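Long-range contacts in putative modulator of DNA gyrase (Bacteroides thetaiotaomicron, PDB 1VPB), which is probably a metallopeptidase of the peptidase U62 (PmbA/TldD) family, although it was named as a putative modulator of DNA gyrase: residues A[157-168]-A[189-199]; A[291-300]-A[348-356]. One frame throughout, in Å; residues are numbered along the deposited sequence.

Contact 1 of 2, residues A[157-168]-A[189-199]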
loop_
_atom_site.group_PDB
_atom_site.type_symbol
_atom_site.label_atom_id
_atom_site.label_comp_id
_atom_site.label_asym_id
_atom_site.label_seq_id
_atom_site.Cartn_x
_atom_site.Cartn_y
_atom_site.Cartn_z
ATOM N N GLU A 157 21.615 18.414 20.113
ATOM C CA GLU A 157 20.812 18.143 21.316
ATOM C C GLU A 157 19.349 17.858 20.999
ATOM O O GLU A 157 18.714 16.961 21.613
ATOM C CB GLU A 157 20.900 19.367 22.267
ATOM C CG GLU A 157 20.223 19.220 23.634
ATOM C CD GLU A 157 18.724 19.518 23.629
ATOM O OE1 GLU A 157 18.276 20.422 22.865
ATOM O OE2 GLU A 157 17.987 18.846 24.418
ATOM N N ARG A 158 18.809 18.656 20.028
ATOM C CA ARG A 158 17.406 18.526 19.704
ATOM C C ARG A 158 17.056 17.172 19.118
ATOM O O ARG A 158 15.879 16.812 19.077
ATOM C CB ARG A 158 16.958 19.680 18.820
ATOM C CG ARG A 158 16.956 20.968 19.617
ATOM C CD ARG A 158 16.920 22.204 18.786
ATOM N NE ARG A 158 18.098 22.334 17.933
ATOM C CZ ARG A 158 18.482 23.472 17.368
ATOM N NH1 ARG A 158 17.797 24.607 17.566
ATOM N NH2 ARG A 158 19.565 23.472 16.595
ATOM N N ILE A 159 18.053 16.385 18.710
ATOM C CA ILE A 159 17.744 15.154 17.979
ATOM C C ILE A 159 17.015 14.127 18.844
ATOM O O ILE A 159 17.466 13.809 19.932
ATOM C CB ILE A 159 19.018 14.478 17.408
ATOM C CG1 ILE A 159 19.710 15.345 16.341
ATOM C CG2 ILE A 159 18.677 13.086 16.876
ATOM C CD1 ILE A 159 21.064 14.741 15.857
ATOM N N ILE A 160 15.924 13.561 18.335
ATOM C CA ILE A 160 15.183 12.521 19.038
ATOM C C ILE A 160 15.563 11.116 18.530
ATOM O O ILE A 160 15.805 10.217 19.333
ATOM C CB ILE A 160 13.676 12.780 18.865
ATOM C CG1 ILE A 160 13.295 14.009 19.698
ATOM C CG2 ILE A 160 12.851 11.557 19.287
ATOM C CD1 ILE A 160 11.891 14.456 19.479
ATOM N N SER A 161 15.631 10.950 17.216
ATOM C CA SER A 161 15.920 9.647 16.626
ATOM C C SER A 161 16.608 9.821 15.279
ATOM O O SER A 161 16.238 10.720 14.518
ATOM C CB SER A 161 14.617 8.877 16.411
ATOM O OG SER A 161 14.875 7.575 15.917
ATOM N N VAL A 162 17.594 8.952 15.014
ATOM C CA VAL A 162 18.279 8.891 13.718
ATOM C C VAL A 162 18.117 7.478 13.159
ATOM O O VAL A 162 18.626 6.533 13.728
ATOM C CB VAL A 162 19.782 9.168 13.837
ATOM C CG1 VAL A 162 20.486 9.024 12.461
ATOM C CG2 VAL A 162 20.030 10.574 14.463
ATOM N N GLY A 163 17.373 7.377 12.093
ATOM C CA GLY A 163 17.225 6.128 11.354
ATOM C C GLY A 163 18.087 6.161 10.110
ATOM O O GLY A 163 18.293 7.211 9.500
ATOM N N SER A 164 18.616 5.007 9.729
ATOM C CA SER A 164 19.252 4.876 8.432
ATOM C C SER A 164 18.926 3.514 7.840
ATOM O O SER A 164 18.576 2.557 8.555
ATOM C CB SER A 164 20.771 5.052 8.552
ATOM O OG SER A 164 21.340 4.175 9.491
ATOM N N SER A 165 19.093 3.406 6.554
ATOM C CA SER A 165 18.739 2.204 5.834
ATOM C C SER A 165 19.671 1.967 4.667
ATOM O O SER A 165 20.114 2.921 3.992
ATOM C CB SER A 165 17.327 2.344 5.254
ATOM O OG SER A 165 16.414 2.668 6.300
ATOM N N TYR A 166 19.900 0.690 4.391
ATOM C CA TYR A 166 20.494 0.224 3.158
ATOM C C TYR A 166 19.498 -0.685 2.457
ATOM O O TYR A 166 18.849 -1.512 3.091
ATOM C CB TYR A 166 21.784 -0.568 3.476
ATOM C CG TYR A 166 22.346 -1.291 2.283
ATOM C CD1 TYR A 166 21.816 -2.494 1.839
ATOM C CD2 TYR A 166 23.358 -0.697 1.487
ATOM C CE1 TYR A 166 22.304 -3.124 0.697
ATOM C CE2 TYR A 166 23.812 -1.304 0.345
ATOM C CZ TYR A 166 23.316 -2.531 -0.034
ATOM O OH TYR A 166 23.784 -3.188 -1.157
ATOM N N GLY A 167 19.354 -0.556 1.158
ATOM C CA GLY A 167 18.598 -1.496 0.352
ATOM C C GLY A 167 19.344 -1.848 -0.933
ATOM O O GLY A 167 20.024 -1.021 -1.497
ATOM N N ASP A 168 19.183 -3.070 -1.413
ATOM C CA ASP A 168 19.575 -3.371 -2.760
ATOM C C ASP A 168 18.648 -4.399 -3.389
ATOM O O ASP A 168 17.768 -4.966 -2.735
ATOM C CB ASP A 168 21.049 -3.784 -2.864
ATOM C CG ASP A 168 21.365 -5.171 -2.272
ATOM O OD1 ASP A 168 20.492 -6.096 -2.372
ATOM O OD2 ASP A 168 22.488 -5.355 -1.740
ATOM N N TRP A 189 19.958 -2.385 -8.335
ATOM C CA TRP A 189 19.827 -1.107 -7.651
ATOM C C TRP A 189 20.376 -1.200 -6.249
ATOM O O TRP A 189 20.363 -2.249 -5.617
ATOM C CB TRP A 189 18.382 -0.568 -7.628
ATOM C CG TRP A 189 17.447 -1.416 -6.868
ATOM C CD1 TRP A 189 16.742 -2.492 -7.343
ATOM C CD2 TRP A 189 17.145 -1.326 -5.455
ATOM N NE1 TRP A 189 16.017 -3.052 -6.319
ATOM C CE2 TRP A 189 16.203 -2.337 -5.163
ATOM C CE3 TRP A 189 17.525 -0.466 -4.432
ATOM C CZ2 TRP A 189 15.698 -2.541 -3.859
ATOM C CZ3 TRP A 189 17.000 -0.655 -3.145
ATOM C CH2 TRP A 189 16.091 -1.682 -2.884
ATOM N N TYR A 190 20.817 -0.045 -5.755
ATOM C CA TYR A 190 21.309 0.107 -4.418
ATOM C C TYR A 190 20.835 1.447 -3.878
ATOM O O TYR A 190 20.716 2.415 -4.638
ATOM C CB TYR A 190 22.842 0.159 -4.412
ATOM C CG TYR A 190 23.529 -1.002 -5.102
ATOM C CD1 TYR A 190 23.769 -0.976 -6.472
ATOM C CD2 TYR A 190 23.953 -2.121 -4.393
ATOM C CE1 TYR A 190 24.393 -2.051 -7.112
ATOM C CE2 TYR A 190 24.586 -3.182 -5.024
ATOM C CZ TYR A 190 24.806 -3.143 -6.372
ATOM O OH TYR A 190 25.475 -4.174 -7.026
ATOM N N SER A 191 20.566 1.497 -2.580
ATOM C CA SER A 191 20.134 2.746 -1.961
ATOM C C SER A 191 20.548 2.874 -0.536
ATOM O O SER A 191 20.662 1.879 0.198
ATOM C CB SER A 191 18.627 2.883 -2.080
ATOM O OG SER A 191 18.236 4.206 -1.775
ATOM N N LEU A 192 20.791 4.124 -0.117
ATOM C CA LEU A 192 21.082 4.439 1.263
ATOM C C LEU A 192 20.245 5.626 1.655
ATOM O O LEU A 192 20.050 6.554 0.871
ATOM C CB LEU A 192 22.557 4.796 1.464
ATOM C CG LEU A 192 23.587 3.659 1.491
ATOM C CD1 LEU A 192 25.003 4.254 1.223
ATOM C CD2 LEU A 192 23.541 2.950 2.802
ATOM N N SER A 193 19.755 5.621 2.872
ATOM C CA SER A 193 18.927 6.704 3.344
ATOM C C SER A 193 19.133 6.994 4.818
ATOM O O SER A 193 19.669 6.192 5.598
ATOM C CB SER A 193 17.441 6.428 3.056
ATOM O OG SER A 193 16.948 5.440 3.916
ATOM N N ALA A 194 18.763 8.214 5.185
ATOM C CA ALA A 194 18.660 8.629 6.589
ATOM C C ALA A 194 17.313 9.273 6.844
ATOM O O ALA A 194 16.770 9.930 5.977
ATOM C CB ALA A 194 19.740 9.637 6.972
ATOM N N ASP A 195 16.820 9.120 8.065
ATOM C CA ASP A 195 15.630 9.847 8.502
ATOM C C ASP A 195 15.861 10.279 9.949
ATOM O O ASP A 195 16.312 9.491 10.798
ATOM C CB ASP A 195 14.360 9.013 8.309
ATOM C CG ASP A 195 14.360 7.777 9.129
ATOM O OD1 ASP A 195 14.124 7.914 10.353
ATOM O OD2 ASP A 195 14.584 6.633 8.669
ATOM N N ILE A 196 15.595 11.546 10.226
ATOM C CA ILE A 196 15.941 12.121 11.499
ATOM C C ILE A 196 14.753 12.885 12.029
ATOM O O ILE A 196 14.125 13.599 11.283
ATOM C CB ILE A 196 17.119 13.101 11.338
ATOM C CG1 ILE A 196 18.317 12.356 10.759
ATOM C CG2 ILE A 196 17.439 13.777 12.680
ATOM C CD1 ILE A 196 19.562 13.177 10.563
ATOM N N THR A 197 14.480 12.708 13.311
ATOM C CA THR A 197 13.409 13.399 14.001
ATOM C C THR A 197 13.999 14.229 15.128
ATOM O O THR A 197 14.916 13.783 15.828
ATOM C CB THR A 197 12.418 12.375 14.530
ATOM O OG1 THR A 197 11.717 11.791 13.414
ATOM C CG2 THR A 197 11.343 13.032 15.383
ATOM N N ILE A 198 13.474 15.438 15.306
ATOM C CA ILE A 198 13.984 16.329 16.329
ATOM C C ILE A 198 12.880 16.938 17.171
ATOM O O ILE A 198 11.702 16.875 16.815
ATOM C CB ILE A 198 14.868 17.457 15.715
ATOM C CG1 ILE A 198 14.017 18.487 14.955
ATOM C CG2 ILE A 198 15.946 16.846 14.797
ATOM C CD1 ILE A 198 14.817 19.678 14.487
ATOM N N ARG A 199 13.290 17.512 18.296
ATOM C CA ARG A 199 12.405 18.237 19.205
ATOM C C ARG A 199 12.151 19.625 18.639
ATOM O O ARG A 199 13.082 20.419 18.498
ATOM C CB ARG A 199 13.053 18.362 20.593
ATOM C CG ARG A 199 12.171 19.000 21.675
ATOM C CD ARG A 199 12.919 19.351 22.965
ATOM N NE ARG A 199 13.798 20.517 22.796
ATOM C CZ ARG A 199 15.136 20.515 22.844
ATOM N NH1 ARG A 199 15.832 19.402 23.069
ATOM N NH2 ARG A 199 15.791 21.658 22.664
HETATM O O HOH W 1 16.326 5.721 6.833
#
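Thr197 O accepts two backbone N-H groups of consecutive residues: Ile160 N lies 2.7 Å from Thr197 O, and Ser161 N is 3.2 Å from the same Thr197 O. Ile160 and Ser161 both face Thr197, which makes a classic beta bulge, and the pairing accordingly slips by one residue between Ile159–Ile198 and Ser161–Thr197. Beyond the bulge the antiparallel pairing runs regularly to Asp168–Tyr190, the axes of 159-168 and 189-198 making an angle of 165°. Water 1 joins three side chains on the face bearing Ser165, Ser193 and Asp195: it donates to Asp195 OD2 and bonds to both serine hydroxyls. Asp195 CG sits between its own N and carbonyl carbon (chi1 63°), which folds the carboxylate back over Gly163, Asp195 OD1 lying 3.7 Å from Gly163 CA and forming a salt bridge with Arg52. On the same face, the Trp189 ring covers the backbone of the opposite strand, with Asp168 C 3.5 Å above its plane and toward the rim. On the other face, that of Leu192, Tyr166 and Tyr190 lie side by side, and Tyr166 OH meets the edge of the Tyr190 ring in its plane, 3.4 Å from Tyr190 CD2. That hydroxyl donates to the anti lone pair of Asp168 OD2, which also forms a salt bridge with Lys141. At the opposite end Arg199 and Glu157 form a salt bridge whose exact geometry is doubtful, both side chains having two conformers. The segments lie on the paired strands of the beta hairpin 159-177/181-198, inner strands of a six-stranded antiparallel sheet, flanked by strands 36-52 and 207-214. Helix 138-150 packs on Ser164 and Ala194, while helix 225-234 covers Leu192, Ile196 and Ile198.

Contact 2 of 2, residues A[291-300]-A[348-356]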
loop_
_atom_site.group_PDB
_atom_site.type_symbol
_atom_site.label_atom_id
_atom_site.label_comp_id
_atom_site.label_asym_id
_atom_site.label_seq_id
_atom_site.Cartn_x
_atom_site.Cartn_y
_atom_site.Cartn_z
ATOM N N ARG A 291 9.722 27.701 -21.908
ATOM C CA ARG A 291 10.804 27.102 -21.097
ATOM C C ARG A 291 10.584 25.645 -20.792
ATOM O O ARG A 291 11.470 25.034 -20.200
ATOM C CB ARG A 291 11.004 27.904 -19.791
ATOM C CG ARG A 291 11.352 29.352 -19.965
ATOM C CD ARG A 291 12.797 29.709 -20.185
ATOM N NE ARG A 291 13.403 28.979 -21.288
ATOM C CZ ARG A 291 13.252 29.213 -22.600
ATOM N NH1 ARG A 291 12.472 30.176 -23.061
ATOM N NH2 ARG A 291 13.913 28.434 -23.465
ATOM N N LEU A 292 9.423 25.084 -21.126
ATOM C CA LEU A 292 9.142 23.663 -20.893
ATOM C C LEU A 292 9.431 22.840 -22.140
ATOM O O LEU A 292 8.637 22.759 -23.054
ATOM C CB LEU A 292 7.693 23.423 -20.478
ATOM C CG LEU A 292 7.231 21.971 -20.225
ATOM C CD1 LEU A 292 8.148 21.341 -19.182
ATOM C CD2 LEU A 292 5.770 21.882 -19.796
ATOM N N THR A 293 10.586 22.212 -22.108
ATOM C CA THR A 293 10.962 21.197 -23.053
ATOM C C THR A 293 11.306 19.932 -22.297
ATOM O O THR A 293 12.117 19.919 -21.357
ATOM C CB THR A 293 12.152 21.719 -23.913
ATOM O OG1 THR A 293 11.705 22.810 -24.705
ATOM C CG2 THR A 293 12.606 20.671 -24.900
ATOM N N LEU A 294 10.666 18.856 -22.728
ATOM C CA LEU A 294 10.655 17.607 -22.016
ATOM C C LEU A 294 10.678 16.493 -23.037
ATOM O O LEU A 294 9.858 16.468 -23.940
ATOM C CB LEU A 294 9.397 17.489 -21.179
ATOM C CG LEU A 294 9.360 16.305 -20.203
ATOM C CD1 LEU A 294 10.335 16.396 -19.032
ATOM C CD2 LEU A 294 7.928 16.141 -19.675
ATOM N N THR A 295 11.644 15.580 -22.905
ATOM C CA THR A 295 11.724 14.433 -23.802
ATOM C C THR A 295 11.682 13.153 -22.989
ATOM O O THR A 295 12.071 13.109 -21.807
ATOM C CB THR A 295 12.990 14.448 -24.672
ATOM O OG1 THR A 295 14.110 14.552 -23.813
ATOM C CG2 THR A 295 13.064 15.679 -25.532
ATOM N N ASP A 296 11.285 12.089 -23.670
ATOM C CA ASP A 296 11.397 10.728 -23.144
ATOM C C ASP A 296 12.632 10.110 -23.804
ATOM O O ASP A 296 12.733 10.123 -25.029
ATOM C CB ASP A 296 10.127 9.926 -23.525
ATOM C CG ASP A 296 10.031 8.574 -22.887
ATOM O OD1 ASP A 296 10.728 8.260 -21.876
ATOM O OD2 ASP A 296 9.239 7.763 -23.393
ATOM N N GLU A 297 13.583 9.689 -22.984
ATOM C CA GLU A 297 14.899 9.233 -23.416
ATOM C C GLU A 297 15.133 7.817 -22.951
ATOM O O GLU A 297 15.854 7.613 -21.981
ATOM C CB GLU A 297 15.937 10.113 -22.742
ATOM C CG GLU A 297 15.787 11.552 -23.177
ATOM C CD GLU A 297 16.363 11.810 -24.509
ATOM O OE1 GLU A 297 16.971 10.842 -25.113
ATOM O OE2 GLU A 297 16.246 13.013 -24.905
ATOM N N PRO A 298 14.448 6.849 -23.558
ATOM C CA PRO A 298 14.480 5.473 -23.020
ATOM C C PRO A 298 15.799 4.712 -23.199
ATOM O O PRO A 298 15.954 3.588 -22.657
ATOM C CB PRO A 298 13.365 4.746 -23.809
ATOM C CG PRO A 298 13.117 5.615 -25.010
ATOM C CD PRO A 298 13.521 6.997 -24.702
ATOM N N HIS A 299 16.719 5.294 -23.993
ATOM C CA HIS A 299 17.893 4.536 -24.416
ATOM C C HIS A 299 19.202 5.004 -23.767
ATOM O O HIS A 299 20.282 4.620 -24.202
ATOM C CB HIS A 299 17.991 4.528 -25.925
ATOM C CG HIS A 299 16.781 3.990 -26.609
ATOM N ND1 HIS A 299 16.437 4.309 -27.909
ATOM C CD2 HIS A 299 15.800 3.153 -26.147
ATOM C CE1 HIS A 299 15.313 3.670 -28.232
ATOM N NE2 HIS A 299 14.893 2.982 -27.167
ATOM N N LEU A 300 19.113 5.835 -22.755
ATOM C CA LEU A 300 20.319 6.275 -21.996
ATOM C C LEU A 300 20.999 5.115 -21.296
ATOM O O LEU A 300 20.395 4.355 -20.558
ATOM C CB LEU A 300 19.965 7.368 -20.978
ATOM C CG LEU A 300 19.261 8.594 -21.538
ATOM C CD1 LEU A 300 18.991 9.545 -20.433
ATOM C CD2 LEU A 300 20.098 9.231 -22.622
ATOM N N GLY A 348 3.913 3.925 -21.707
ATOM C CA GLY A 348 4.309 4.950 -20.728
ATOM C C GLY A 348 5.735 5.431 -20.994
ATOM O O GLY A 348 6.485 4.815 -21.789
ATOM N N SER A 349 6.074 6.530 -20.352
ATOM C CA SER A 349 7.445 7.062 -20.438
ATOM C C SER A 349 8.448 6.180 -19.744
ATOM O O SER A 349 8.080 5.295 -18.970
ATOM C CB SER A 349 7.495 8.467 -19.822
ATOM O OG SER A 349 7.105 8.457 -18.466
ATOM N N SER A 350 9.746 6.411 -20.035
ATOM C CA SER A 350 10.815 5.592 -19.507
ATOM C C SER A 350 11.788 6.445 -18.693
ATOM O O SER A 350 12.005 6.184 -17.521
ATOM C CB SER A 350 11.545 4.902 -20.619
ATOM O OG SER A 350 10.701 3.974 -21.342
ATOM N N ILE A 351 12.323 7.511 -19.329
ATOM C CA ILE A 351 13.151 8.481 -18.618
ATOM C C ILE A 351 12.756 9.849 -19.083
ATOM O O ILE A 351 12.875 10.145 -20.254
ATOM C CB ILE A 351 14.681 8.286 -18.872
ATOM C CG1 ILE A 351 15.141 6.903 -18.466
ATOM C CG2 ILE A 351 15.468 9.348 -18.077
ATOM C CD1 ILE A 351 16.607 6.592 -18.798
ATOM N N LEU A 352 12.199 10.642 -18.166
ATOM C CA LEU A 352 11.810 12.005 -18.508
ATOM C C LEU A 352 12.945 12.954 -18.262
ATOM O O LEU A 352 13.510 13.019 -17.157
ATOM C CB LEU A 352 10.605 12.447 -17.734
ATOM C CG LEU A 352 9.339 11.636 -18.079
ATOM C CD1 LEU A 352 8.236 12.028 -17.156
ATOM C CD2 LEU A 352 8.863 11.811 -19.485
ATOM N N VAL A 353 13.272 13.706 -19.299
ATOM C CA VAL A 353 14.405 14.644 -19.228
ATOM C C VAL A 353 13.916 16.047 -19.587
ATOM O O VAL A 353 13.489 16.313 -20.728
ATOM C CB VAL A 353 15.523 14.241 -20.185
ATOM C CG1 VAL A 353 16.690 15.258 -20.110
ATOM C CG2 VAL A 353 16.007 12.776 -19.895
ATOM N N MET A 354 13.992 16.937 -18.611
ATOM C CA MET A 354 13.655 18.335 -18.811
ATOM C C MET A 354 14.904 19.074 -19.284
ATOM O O MET A 354 16.006 18.808 -18.803
ATOM C CB MET A 354 13.156 18.933 -17.490
ATOM C CG MET A 354 12.688 20.373 -17.562
ATOM S SD MET A 354 10.993 20.636 -18.145
ATOM C CE MET A 354 10.059 20.044 -16.747
ATOM N N GLU A 355 14.729 19.973 -20.245
ATOM C CA GLU A 355 15.816 20.834 -20.691
ATOM C C GLU A 355 16.289 21.694 -19.528
ATOM O O GLU A 355 15.486 22.248 -18.775
ATOM C CB GLU A 355 15.365 21.650 -21.892
ATOM C CG GLU A 355 16.290 22.785 -22.251
ATOM C CD GLU A 355 15.695 23.587 -23.382
ATOM O OE1 GLU A 355 15.784 23.042 -24.502
ATOM O OE2 GLU A 355 15.106 24.688 -23.111
ATOM N N THR A 356 17.620 21.761 -19.329
ATOM C CA THR A 356 18.227 22.519 -18.237
ATOM C C THR A 356 18.713 23.902 -18.628
ATOM O O THR A 356 19.029 24.139 -19.791
ATOM C CB THR A 356 19.436 21.727 -17.674
ATOM O OG1 THR A 356 20.281 21.339 -18.774
ATOM C CG2 THR A 356 18.966 20.430 -17.041
HETATM O O HOH W 2 12.761 22.681 -19.914
HETATM O O HOH W 3 13.973 25.755 -20.841
HETATM O O HOH W 4 12.491 25.202 -23.643
HETATM O O HOH W 5 13.979 23.745 -26.317
HETATM O O HOH W 6 14.626 17.435 -23.098
HETATM O O HOH W 7 8.974 5.179 -23.054
#
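Asp296 swings CG anti to its backbone nitrogen (chi1 -172°), and the carboxylate thereby reaches across to the loop leading into strand 352-354. There Asp296 OD1 accepts two successive backbone N-H groups. Ser350 N approaches on the syn side at 2.8 Å from Asp296 OD1, 26° out of the carboxylate plane. Ile351 N lies 3.1 Å from Asp296 OD1 and meets it nearly end-on to the bond from CG. The other oxygen, Asp296 OD2, accepts a hydrogen bond from water 7, which also donates to Gly348 O and accepts from Ser350 OG; that hydroxyl is further bonded to Arg307. Backbone bonds continue the antiparallel pairing, among them Glu297 N to Ile351 O at 2.9 Å and Glu355 N to Thr293 O at 2.8 Å. On the face of Thr295 and Val353, Glu297 CG rests 3.5 Å from Val353 CG2, the two side chains crossing at about a right angle. Thr295 OG1 donates to Glu297 OE2, while the other carboxylate oxygen pairs with Arg318. Leu294 CD1 packs on the opposite face, 4.1 Å from Met354 CB, where Leu294 also touches Leu260 and Ile264 of helix 256-265. At the far end the salt bridge from Arg291 NH2 to Glu355 OE2 is long, 3.9 Å, but waters 4 and 5 bridge Thr293 OG1, also hydrogen-bonded to Lys324 N, to the Glu355 carboxylate. The chemistry is thus divided: at one end a buried carboxylate helps hold the backbone at Ser350 and Ile351 through direct bonds, which probably favour its charged form, and at the other the acidic group is tied mainly through water.

In the fold
Contact 1 closes before contact 2 opens, so the two follow in series along the chain, and they lie on opposite sides of its centre. Their centres are 31 Å apart and their nearest atoms about 13 Å, without touching. They share no sheet: 157-168 and 189-199 belong to the hairpin of strands 159-177 and 181-198 in the six-stranded antiparallel sheet, whereas 291-300 and 348-356 supply strands 294-296 and 352-354 of a small mixed sheet. Contact 1 belongs to the central PmbA/TldA metallopeptidase domain, contact 2 to the C-terminal one. Separate backbone pairings therefore hold two distinct parts of the fold, one with long continuous strands, the other with short strands linked by loops.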